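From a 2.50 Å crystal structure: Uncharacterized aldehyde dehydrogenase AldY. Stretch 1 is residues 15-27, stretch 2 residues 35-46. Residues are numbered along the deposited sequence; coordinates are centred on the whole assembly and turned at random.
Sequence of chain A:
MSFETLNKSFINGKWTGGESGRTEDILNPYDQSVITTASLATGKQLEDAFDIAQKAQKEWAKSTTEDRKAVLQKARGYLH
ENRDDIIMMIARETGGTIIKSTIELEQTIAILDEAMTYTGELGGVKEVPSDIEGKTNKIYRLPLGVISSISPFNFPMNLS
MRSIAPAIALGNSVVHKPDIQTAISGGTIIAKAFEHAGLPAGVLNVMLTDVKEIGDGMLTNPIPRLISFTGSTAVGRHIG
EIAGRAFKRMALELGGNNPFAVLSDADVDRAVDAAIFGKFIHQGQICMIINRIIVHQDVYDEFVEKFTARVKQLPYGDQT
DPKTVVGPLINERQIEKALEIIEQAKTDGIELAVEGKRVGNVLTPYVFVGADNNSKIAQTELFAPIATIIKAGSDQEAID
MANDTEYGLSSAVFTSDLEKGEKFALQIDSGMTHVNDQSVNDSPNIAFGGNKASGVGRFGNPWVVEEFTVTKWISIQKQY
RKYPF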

# COMPACT_ATOMS: atom_id res chain seq x y z
N TRP A 15 -33.39 6.73 2.05
CA TRP A 15 -33.68 5.56 1.22
C TRP A 15 -34.06 6.06 -0.14
O TRP A 15 -35.03 6.79 -0.29
CB TRP A 15 -34.77 4.69 1.86
CG TRP A 15 -34.28 4.22 3.20
CD1 TRP A 15 -34.54 4.79 4.45
CD2 TRP A 15 -33.34 3.13 3.46
NE1 TRP A 15 -33.84 4.12 5.44
CE2 TRP A 15 -33.12 3.10 4.91
CE3 TRP A 15 -32.71 2.17 2.66
CZ2 TRP A 15 -32.31 2.16 5.52
CZ3 TRP A 15 -31.88 1.23 3.28
CH2 TRP A 15 -31.69 1.22 4.67
N THR A 16 -33.27 5.67 -1.12
CA THR A 16 -33.25 6.26 -2.43
C THR A 16 -33.35 5.13 -3.43
O THR A 16 -32.44 4.27 -3.51
CB THR A 16 -31.88 6.93 -2.64
OG1 THR A 16 -31.78 8.05 -1.76
CG2 THR A 16 -31.68 7.38 -4.08
N GLY A 17 -34.44 5.13 -4.19
CA GLY A 17 -34.61 4.20 -5.32
C GLY A 17 -33.53 4.35 -6.39
O GLY A 17 -32.84 5.37 -6.47
N GLY A 18 -33.39 3.32 -7.22
CA GLY A 18 -32.48 3.36 -8.36
C GLY A 18 -33.09 4.07 -9.54
O GLY A 18 -34.26 3.89 -9.85
N GLU A 19 -32.28 4.86 -10.23
CA GLU A 19 -32.76 5.67 -11.34
C GLU A 19 -32.50 5.06 -12.71
O GLU A 19 -32.66 5.73 -13.72
CB GLU A 19 -32.11 7.05 -11.28
CG GLU A 19 -32.61 7.92 -10.14
CD GLU A 19 -33.92 8.58 -10.48
OE1 GLU A 19 -34.97 7.89 -10.47
OE2 GLU A 19 -33.90 9.80 -10.75
N SER A 20 -32.09 3.79 -12.75
CA SER A 20 -31.57 3.23 -14.00
C SER A 20 -32.64 2.59 -14.86
O SER A 20 -32.39 2.27 -16.02
CB SER A 20 -30.51 2.18 -13.68
OG SER A 20 -31.09 0.88 -13.60
N GLY A 21 -33.81 2.37 -14.27
CA GLY A 21 -34.91 1.67 -14.93
C GLY A 21 -34.90 0.18 -14.64
O GLY A 21 -35.95 -0.46 -14.66
N ARG A 22 -33.73 -0.36 -14.36
CA ARG A 22 -33.55 -1.81 -14.25
C ARG A 22 -33.77 -2.25 -12.82
O ARG A 22 -33.59 -1.47 -11.88
CB ARG A 22 -32.13 -2.23 -14.72
CG ARG A 22 -31.90 -2.22 -16.23
CD ARG A 22 -30.77 -3.18 -16.65
NE ARG A 22 -29.54 -2.74 -16.04
CZ ARG A 22 -28.76 -3.47 -15.26
NH1 ARG A 22 -29.01 -4.76 -15.03
NH2 ARG A 22 -27.69 -2.89 -14.74
N THR A 23 -34.16 -3.51 -12.65
CA THR A 23 -34.37 -4.05 -11.32
C THR A 23 -33.89 -5.49 -11.26
O THR A 23 -33.73 -6.14 -12.29
CB THR A 23 -35.84 -4.06 -10.92
OG1 THR A 23 -36.50 -5.04 -11.71
CG2 THR A 23 -36.50 -2.70 -11.14
N GLU A 24 -33.64 -5.97 -10.05
CA GLU A 24 -33.25 -7.34 -9.84
C GLU A 24 -33.96 -7.91 -8.65
O GLU A 24 -34.04 -7.29 -7.58
CB GLU A 24 -31.75 -7.42 -9.59
CG GLU A 24 -31.29 -8.84 -9.33
CD GLU A 24 -29.93 -9.13 -9.91
OE1 GLU A 24 -29.40 -8.27 -10.65
OE2 GLU A 24 -29.41 -10.23 -9.65
N ASP A 25 -34.48 -9.12 -8.83
CA ASP A 25 -35.07 -9.86 -7.75
C ASP A 25 -33.98 -10.49 -6.88
O ASP A 25 -33.10 -11.22 -7.40
CB ASP A 25 -36.01 -10.92 -8.31
CG ASP A 25 -37.19 -10.31 -9.04
OD1 ASP A 25 -37.40 -9.08 -8.94
OD2 ASP A 25 -37.91 -11.07 -9.72
N ILE A 26 -34.01 -10.18 -5.59
CA ILE A 26 -33.10 -10.85 -4.66
C ILE A 26 -33.78 -12.13 -4.23
O ILE A 26 -34.93 -12.12 -3.77
CB ILE A 26 -32.72 -9.98 -3.45
CG1 ILE A 26 -32.17 -8.64 -3.94
CG2 ILE A 26 -31.74 -10.73 -2.55
CD1 ILE A 26 -31.69 -7.70 -2.87
N LEU A 27 -33.08 -13.25 -4.42
CA LEU A 27 -33.68 -14.56 -4.28
C LEU A 27 -33.17 -15.34 -3.07
O LEU A 27 -32.02 -15.18 -2.65
CB LEU A 27 -33.46 -15.37 -5.57
CG LEU A 27 -33.91 -14.81 -6.93
CD1 LEU A 27 -33.73 -15.85 -8.04
CD2 LEU A 27 -35.35 -14.32 -6.93
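Stretch 2 (35-46) ITTASLATGKQL

Stretch 2 runs back along stretch 1 as an antiparallel partner: strand 36-39 crosses strand 23-27 at 149°, with the axes 4.6 Å apart at closest approach. Glu24 and Ala38 form the hydrogen-bonded pair, Glu24 N to Ala38 O and Ala38 N to Glu24 O both 2.9 Å, and Leu40 N extends the ladder to Arg22 O at 3.1 Å. On the face bearing Thr23, Asp25, Thr37 and Ser39, an m rotamer at both Asp25 and Thr37 brings Thr37 OG1 to Asp25 OD1, a 2.6 Å hydrogen bond between non-hydrogen-bonded backbone partners. Ser39, in p, instead offers OG to Gly18 N at 2.6 Å. Gly18 is tightly fitted: an ideal CB would lie 2.3 Å from Leu40 O. Leu40, extended in m,t, lays CD1 over one face of the Arg22 guanidinium, 3.5 Å from NH1.

Beyond the strand, Thr42 in p caps the helix beginning at Gly43, its OG1 accepting from Gln45 N at 3.0 Å. From that first turn Gln45 points toward stretch 1, and its m,t chain carries the amide to the loop backbone: NE2 donates to Gly17 O at 3.0 Å, while OE1 accepts from Glu19 N at 2.8 Å and from its own stretch's Thr42 N at 2.9 Å. One side chain thus ties loop to helix start.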

# COMPACT_ATOMS: atom_id res chain seq x y z
N ILE A 35 -37.27 -12.61 -2.40
CA ILE A 35 -37.26 -11.96 -1.09
C ILE A 35 -37.74 -10.51 -1.21
O ILE A 35 -38.64 -10.10 -0.48
CB ILE A 35 -35.87 -12.07 -0.43
CG1 ILE A 35 -35.53 -13.55 -0.17
CG2 ILE A 35 -35.79 -11.20 0.84
CD1 ILE A 35 -34.07 -13.81 0.18
N THR A 36 -37.08 -9.73 -2.08
CA THR A 36 -37.56 -8.46 -2.62
C THR A 36 -37.08 -8.25 -4.03
O THR A 36 -36.33 -9.06 -4.60
CB THR A 36 -36.95 -7.21 -1.97
OG1 THR A 36 -35.62 -7.50 -1.49
CG2 THR A 36 -37.80 -6.67 -0.91
N THR A 37 -37.47 -7.10 -4.55
CA THR A 37 -37.02 -6.58 -5.82
C THR A 37 -36.32 -5.24 -5.56
O THR A 37 -36.83 -4.37 -4.85
CB THR A 37 -38.23 -6.43 -6.77
OG1 THR A 37 -38.68 -7.74 -7.11
CG2 THR A 37 -37.86 -5.66 -8.03
N ALA A 38 -35.14 -5.08 -6.12
CA ALA A 38 -34.41 -3.86 -5.85
C ALA A 38 -34.13 -3.16 -7.17
O ALA A 38 -33.70 -3.80 -8.14
CB ALA A 38 -33.11 -4.15 -5.11
N SER A 39 -34.38 -1.85 -7.18
CA SER A 39 -34.06 -0.99 -8.31
C SER A 39 -32.58 -0.63 -8.25
O SER A 39 -32.04 -0.31 -7.18
CB SER A 39 -34.90 0.28 -8.26
OG SER A 39 -34.55 1.03 -7.12
N LEU A 40 -31.94 -0.65 -9.42
CA LEU A 40 -30.50 -0.49 -9.55
C LEU A 40 -30.14 0.97 -9.72
O LEU A 40 -30.67 1.65 -10.60
CB LEU A 40 -30.01 -1.31 -10.75
CG LEU A 40 -30.34 -2.79 -10.62
CD1 LEU A 40 -29.84 -3.60 -11.81
CD2 LEU A 40 -29.76 -3.32 -9.31
N ALA A 41 -29.23 1.46 -8.89
CA ALA A 41 -28.80 2.85 -8.95
C ALA A 41 -27.85 3.06 -10.13
O ALA A 41 -27.28 2.10 -10.66
CB ALA A 41 -28.13 3.23 -7.64
N THR A 42 -27.67 4.32 -10.55
CA THR A 42 -26.91 4.61 -11.78
C THR A 42 -25.53 5.13 -11.51
O THR A 42 -25.24 5.62 -10.40
CB THR A 42 -27.56 5.72 -12.61
OG1 THR A 42 -27.39 6.97 -11.93
CG2 THR A 42 -29.03 5.46 -12.82
N GLY A 43 -24.69 5.06 -12.54
CA GLY A 43 -23.42 5.79 -12.56
C GLY A 43 -23.51 7.20 -11.97
O GLY A 43 -22.74 7.54 -11.06
N LYS A 44 -24.46 8.00 -12.44
CA LYS A 44 -24.62 9.35 -11.94
C LYS A 44 -24.88 9.36 -10.43
O LYS A 44 -24.21 10.09 -9.70
CB LYS A 44 -25.73 10.09 -12.71
CG LYS A 44 -25.52 11.59 -12.83
CD LYS A 44 -26.09 12.35 -11.65
CE LYS A 44 -25.65 13.81 -11.66
NZ LYS A 44 -26.34 14.56 -10.58
N GLN A 45 -25.82 8.53 -9.97
CA GLN A 45 -26.12 8.40 -8.53
C GLN A 45 -24.89 8.06 -7.66
O GLN A 45 -24.73 8.58 -6.54
CB GLN A 45 -27.22 7.34 -8.32
CG GLN A 45 -28.61 7.78 -8.74
CD GLN A 45 -29.66 6.73 -8.46
OE1 GLN A 45 -29.82 5.76 -9.21
NE2 GLN A 45 -30.41 6.92 -7.38
N LEU A 46 -24.02 7.18 -8.18
CA LEU A 46 -22.77 6.82 -7.50
C LEU A 46 -21.87 8.03 -7.36
O LEU A 46 -21.38 8.32 -6.28
CB LEU A 46 -22.04 5.67 -8.22
CG LEU A 46 -20.74 5.08 -7.65
CD1 LEU A 46 -20.93 4.49 -6.26
CD2 LEU A 46 -20.15 4.05 -8.60